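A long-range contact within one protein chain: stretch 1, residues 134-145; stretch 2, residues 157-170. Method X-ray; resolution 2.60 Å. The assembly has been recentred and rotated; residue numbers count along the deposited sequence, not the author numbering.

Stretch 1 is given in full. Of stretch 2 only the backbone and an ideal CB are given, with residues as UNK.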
# COMPACT_ATOMS: atom_id res chain seq x y z
N LEU A 134 -21.00 0.82 8.73
CA LEU A 134 -20.84 0.83 7.28
C LEU A 134 -19.59 0.06 6.84
O LEU A 134 -19.65 -0.76 5.91
CB LEU A 134 -20.77 2.27 6.77
CG LEU A 134 -20.42 2.31 5.28
CD1 LEU A 134 -21.50 1.63 4.40
CD2 LEU A 134 -20.08 3.72 4.79
N TYR A 135 -18.45 0.32 7.47
CA TYR A 135 -17.21 -0.35 7.08
C TYR A 135 -17.20 -1.81 7.48
O TYR A 135 -16.56 -2.62 6.79
CB TYR A 135 -16.00 0.37 7.66
CG TYR A 135 -15.48 1.36 6.67
CD1 TYR A 135 -14.55 0.99 5.73
CD2 TYR A 135 -15.99 2.65 6.63
CE1 TYR A 135 -14.10 1.88 4.79
CE2 TYR A 135 -15.54 3.56 5.68
CZ TYR A 135 -14.59 3.17 4.77
OH TYR A 135 -14.13 4.05 3.82
N LYS A 136 -17.87 -2.19 8.57
CA LYS A 136 -18.02 -3.61 8.84
C LYS A 136 -18.73 -4.31 7.69
O LYS A 136 -18.33 -5.41 7.27
CB LYS A 136 -18.75 -3.82 10.16
CG LYS A 136 -17.91 -3.45 11.38
CD LYS A 136 -18.59 -3.85 12.68
CE LYS A 136 -17.84 -3.25 13.89
NZ LYS A 136 -18.46 -3.62 15.20
N TRP A 137 -19.74 -3.66 7.12
CA TRP A 137 -20.45 -4.24 5.98
C TRP A 137 -19.58 -4.26 4.72
O TRP A 137 -19.46 -5.29 4.06
CB TRP A 137 -21.75 -3.48 5.75
CG TRP A 137 -22.56 -3.97 4.60
CD1 TRP A 137 -23.42 -5.04 4.60
CD2 TRP A 137 -22.62 -3.40 3.29
NE1 TRP A 137 -24.00 -5.16 3.37
CE2 TRP A 137 -23.53 -4.17 2.54
CE3 TRP A 137 -22.01 -2.30 2.68
CZ2 TRP A 137 -23.83 -3.88 1.22
CZ3 TRP A 137 -22.29 -2.03 1.37
CH2 TRP A 137 -23.19 -2.81 0.65
N LEU A 138 -18.96 -3.11 4.37
CA LEU A 138 -18.11 -3.04 3.18
C LEU A 138 -17.03 -4.13 3.20
O LEU A 138 -16.72 -4.72 2.16
CB LEU A 138 -17.44 -1.67 3.07
CG LEU A 138 -18.30 -0.48 2.62
CD1 LEU A 138 -17.47 0.79 2.57
CD2 LEU A 138 -18.98 -0.71 1.29
N LYS A 139 -16.45 -4.41 4.37
CA LYS A 139 -15.32 -5.32 4.44
C LYS A 139 -15.74 -6.78 4.24
O LYS A 139 -15.10 -7.51 3.48
CB LYS A 139 -14.59 -5.11 5.77
CG LYS A 139 -13.62 -3.90 5.75
CD LYS A 139 -13.54 -3.16 7.08
CE LYS A 139 -12.90 -3.95 8.17
NZ LYS A 139 -13.30 -3.43 9.50
N LYS A 140 -16.83 -7.21 4.90
CA LYS A 140 -17.41 -8.53 4.66
C LYS A 140 -17.86 -8.68 3.22
O LYS A 140 -17.64 -9.73 2.60
CB LYS A 140 -18.62 -8.77 5.57
CG LYS A 140 -18.29 -8.93 7.05
CD LYS A 140 -17.56 -10.22 7.32
CE LYS A 140 -17.15 -10.34 8.77
NZ LYS A 140 -16.23 -11.49 8.98
N GLU A 141 -18.52 -7.66 2.67
CA GLU A 141 -19.11 -7.77 1.33
C GLU A 141 -18.06 -7.89 0.24
O GLU A 141 -18.33 -8.46 -0.82
CB GLU A 141 -20.01 -6.58 1.06
CG GLU A 141 -21.33 -6.69 1.81
CD GLU A 141 -22.11 -7.95 1.44
OE1 GLU A 141 -22.48 -8.72 2.36
OE2 GLU A 141 -22.34 -8.18 0.23
N LYS A 142 -16.87 -7.34 0.46
CA LYS A 142 -15.81 -7.40 -0.54
C LYS A 142 -14.48 -7.51 0.20
O LYS A 142 -13.83 -6.50 0.50
CB LYS A 142 -15.84 -6.20 -1.47
CG LYS A 142 -15.03 -6.39 -2.75
CD LYS A 142 -15.82 -7.07 -3.84
CE LYS A 142 -14.90 -7.38 -5.00
NZ LYS A 142 -15.45 -8.43 -5.92
N PRO A 143 -14.08 -8.73 0.55
CA PRO A 143 -12.80 -8.91 1.24
C PRO A 143 -11.63 -8.47 0.38
O PRO A 143 -11.65 -8.57 -0.85
CB PRO A 143 -12.77 -10.41 1.49
CG PRO A 143 -14.21 -10.74 1.62
CD PRO A 143 -14.88 -9.96 0.58
N GLY A 144 -10.60 -7.97 1.05
CA GLY A 144 -9.37 -7.61 0.39
C GLY A 144 -8.59 -8.81 -0.10
O GLY A 144 -9.12 -9.91 -0.25
N LEU A 145 -7.31 -8.60 -0.36
CA LEU A 145 -6.53 -9.63 -1.02
C LEU A 145 -6.35 -10.85 -0.12
O LEU A 145 -6.06 -10.72 1.08
CB LEU A 145 -5.19 -9.04 -1.44
CG LEU A 145 -4.16 -9.96 -2.07
CD1 LEU A 145 -4.33 -10.03 -3.61
CD2 LEU A 145 -2.78 -9.47 -1.68
N UNK A 157 -10.27 1.96 -1.58
CA UNK A 157 -11.49 2.41 -2.25
C UNK A 157 -12.48 1.26 -2.40
O UNK A 157 -12.09 0.14 -2.72
CB UNK A 157 -11.16 3.00 -3.62
N UNK A 158 -13.77 1.55 -2.18
CA UNK A 158 -14.86 0.64 -2.53
C UNK A 158 -15.81 1.32 -3.51
O UNK A 158 -16.16 2.48 -3.34
CB UNK A 158 -15.62 0.19 -1.28
N UNK A 159 -16.25 0.57 -4.52
CA UNK A 159 -17.15 1.08 -5.54
C UNK A 159 -18.54 0.49 -5.34
O UNK A 159 -18.70 -0.74 -5.32
CB UNK A 159 -16.62 0.76 -6.94
N UNK A 160 -19.55 1.36 -5.18
CA UNK A 160 -20.94 0.97 -4.98
C UNK A 160 -21.69 1.14 -6.30
O UNK A 160 -21.78 2.26 -6.83
CB UNK A 160 -21.59 1.80 -3.87
N UNK A 161 -22.28 0.05 -6.81
CA UNK A 161 -23.12 0.14 -7.99
C UNK A 161 -24.47 0.76 -7.67
O UNK A 161 -24.85 0.94 -6.52
CB UNK A 161 -23.31 -1.25 -8.61
N UNK A 162 -25.21 1.10 -8.73
CA UNK A 162 -26.48 1.81 -8.56
C UNK A 162 -27.45 1.04 -7.68
O UNK A 162 -28.30 1.64 -7.02
CB UNK A 162 -27.12 2.08 -9.92
N UNK A 163 -27.32 -0.29 -7.65
CA UNK A 163 -28.14 -1.16 -6.80
C UNK A 163 -27.65 -1.26 -5.37
O UNK A 163 -28.32 -1.92 -4.56
CB UNK A 163 -28.20 -2.56 -7.40
N UNK A 164 -26.50 -0.68 -5.04
CA UNK A 164 -26.02 -0.67 -3.67
C UNK A 164 -25.18 -1.86 -3.23
O UNK A 164 -24.92 -2.00 -2.04
CB UNK A 164 -27.23 -0.56 -2.74
N UNK A 165 -24.76 -2.73 -4.15
CA UNK A 165 -23.84 -3.80 -3.83
C UNK A 165 -22.41 -3.32 -4.08
O UNK A 165 -22.15 -2.52 -4.98
CB UNK A 165 -24.15 -5.05 -4.65
N UNK A 166 -21.48 -3.83 -3.28
CA UNK A 166 -20.07 -3.51 -3.50
C UNK A 166 -19.60 -4.24 -4.75
O UNK A 166 -19.62 -5.47 -4.81
CB UNK A 166 -19.22 -3.89 -2.29
N UNK A 167 -19.17 -3.48 -5.76
CA UNK A 167 -18.70 -4.07 -7.00
C UNK A 167 -17.19 -4.04 -7.15
O UNK A 167 -16.67 -4.61 -8.10
CB UNK A 167 -19.34 -3.35 -8.19
N UNK A 168 -16.47 -3.40 -6.23
CA UNK A 168 -15.02 -3.30 -6.40
C UNK A 168 -14.29 -2.83 -5.16
O UNK A 168 -14.79 -1.98 -4.43
CB UNK A 168 -14.70 -2.35 -7.56
N UNK A 169 -13.12 -3.39 -4.89
CA UNK A 169 -12.25 -2.88 -3.84
C UNK A 169 -10.83 -2.80 -4.36
O UNK A 169 -10.35 -3.76 -4.98
CB UNK A 169 -12.32 -3.76 -2.59
N UNK A 170 -10.16 -1.67 -4.14
CA UNK A 170 -8.80 -1.47 -4.65
C UNK A 170 -7.90 -1.00 -3.53
O UNK A 170 -8.30 -0.20 -2.68
CB UNK A 170 -8.78 -0.46 -5.80

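Residues 157-160 and 166-170 form two hydrogen-bonded strands joined by a tight turn, and helix 134-141 crosses both almost at right angles. At position 157 CA-to-CB points away from the helix and stretch 1 sets no requirement; the residue is Lys 157. Position 158 points toward it, with an ideal CB 4.3 Å from Leu 138 CD1 and an apolar space ahead bounded by Leu 138, Tyr 135 and the stem of Lys 139. A large apolar side chain, aliphatic or aromatic, would suit. Phe 158 occupies it: Leu 138 CB sits over one face of the ring, 3.9 Å from its centroid, and Tyr 135 CE1 approaches Phe 158 CE1 at 3.8 Å, the two rings meeting obliquely.

Position 159 again points away, leaving the choice open to stretch 1; it is Leu 159. At 160 the CB points sideways and meets nothing of stretch 1 within 5.5 Å, so only a side chain of some length could reach the helix, and near Leu 138 it should be apolar. Ile 160 does so, its CD1 lying 3.8 Å from Leu 138 CD2.

Positions 161-164 form a type I turn. The first three make no contact with stretch 1, and are Gly 161, Arg 162 and Asp 163. At 164 phi is positive (88°), and a CB would jam against the preceding carbonyl oxygen, which calls for glycine. Gly 164 O lies at the edge of the indole of Trp 137, 3.3 Å from CH2. Position 165 points sideways with no neighbour in reach of its CB; Lys 165 leads away.

Position 166 faces the end of the helix, its ideal CB 4.2 Å from Lys 142 CB and 4.4 Å from Glu 141 CB. With so little room, a compact apolar side chain fits well. The two branches of Val 166 diverge: CG2 is 3.5 Å from Leu 138 CD2 and 3.7 Å from Trp 137 CZ3, while CG1 is 3.5 Å from Lys 142 CB.

Positions 167 and 168 point away; they are Ile 167 and Gly 168. Position 169 points toward stretch 1, its ideal CB 3.8 Å from Lys 142 CG, and beyond it lies the carbonyl of Lys 142, just past the helix. A long side chain ending in a donor, such as lysine, arginine or glutamine, could exploit that acceptor. Arg 169 extends with chi1 to chi3 all t, and NH1 donates a hydrogen bond to Lys 142 O (3.0 Å, 163°), while Gly 144 N lies over the guanidinium face. Position 170 is out of reach; it is Trp 170.

Stretch 2 157-170: KFLIGRDGKVIGRW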
# COMPACT_ATOMS: atom_id res chain seq x y z
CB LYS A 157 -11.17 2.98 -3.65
CG LYS A 157 -10.14 4.07 -3.67
CD LYS A 157 -8.76 3.54 -4.03
CE LYS A 157 -7.82 4.69 -4.39
NZ LYS A 157 -6.40 4.40 -3.98
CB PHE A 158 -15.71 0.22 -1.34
CG PHE A 158 -14.95 -0.46 -0.24
CD1 PHE A 158 -14.20 0.28 0.67
CD2 PHE A 158 -15.07 -1.84 -0.06
CE1 PHE A 158 -13.54 -0.36 1.72
CE2 PHE A 158 -14.40 -2.49 0.99
CZ PHE A 158 -13.63 -1.74 1.87
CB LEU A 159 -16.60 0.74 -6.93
CG LEU A 159 -17.42 1.23 -8.12
CD1 LEU A 159 -17.54 2.74 -8.05
CD2 LEU A 159 -16.78 0.76 -9.43
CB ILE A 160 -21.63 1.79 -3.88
CG1 ILE A 160 -20.81 1.90 -2.58
CG2 ILE A 160 -23.00 1.20 -3.63
CD1 ILE A 160 -20.37 0.61 -1.97
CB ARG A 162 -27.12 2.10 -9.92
CG ARG A 162 -26.33 3.01 -10.85
CD ARG A 162 -27.26 3.45 -11.97
NE ARG A 162 -26.61 4.24 -13.01
CZ ARG A 162 -26.72 5.57 -13.14
NH1 ARG A 162 -27.45 6.27 -12.27
NH2 ARG A 162 -26.12 6.20 -14.14
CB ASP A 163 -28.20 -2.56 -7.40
CG ASP A 163 -26.83 -3.19 -7.54
OD1 ASP A 163 -25.81 -2.44 -7.61
OD2 ASP A 163 -26.76 -4.44 -7.59
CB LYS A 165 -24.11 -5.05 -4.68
CG LYS A 165 -25.57 -5.40 -4.87
CD LYS A 165 -26.14 -6.28 -3.76
CE LYS A 165 -27.49 -6.91 -4.21
NZ LYS A 165 -28.68 -6.12 -3.78
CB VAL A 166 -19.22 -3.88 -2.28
CG1 VAL A 166 -17.76 -3.48 -2.52
CG2 VAL A 166 -19.78 -3.18 -1.07
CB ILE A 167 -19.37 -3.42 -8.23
CG1 ILE A 167 -18.95 -1.97 -8.39
CG2 ILE A 167 -20.90 -3.49 -8.14
CD1 ILE A 167 -19.90 -1.20 -9.31
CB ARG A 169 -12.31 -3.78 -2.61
CG ARG A 169 -11.34 -3.39 -1.51
CD ARG A 169 -11.58 -4.27 -0.30
NE ARG A 169 -10.66 -3.99 0.78
CZ ARG A 169 -10.80 -4.47 2.01
NH1 ARG A 169 -11.83 -5.27 2.32
NH2 ARG A 169 -9.89 -4.15 2.93
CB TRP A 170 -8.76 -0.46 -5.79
CG TRP A 170 -9.40 -0.96 -7.03
CD1 TRP A 170 -8.79 -1.56 -8.09
CD2 TRP A 170 -10.80 -0.90 -7.35
NE1 TRP A 170 -9.72 -1.89 -9.05
CE2 TRP A 170 -10.96 -1.50 -8.61
CE3 TRP A 170 -11.92 -0.41 -6.69
CZ2 TRP A 170 -12.20 -1.60 -9.23
CZ3 TRP A 170 -13.16 -0.52 -7.30
CH2 TRP A 170 -13.29 -1.12 -8.55
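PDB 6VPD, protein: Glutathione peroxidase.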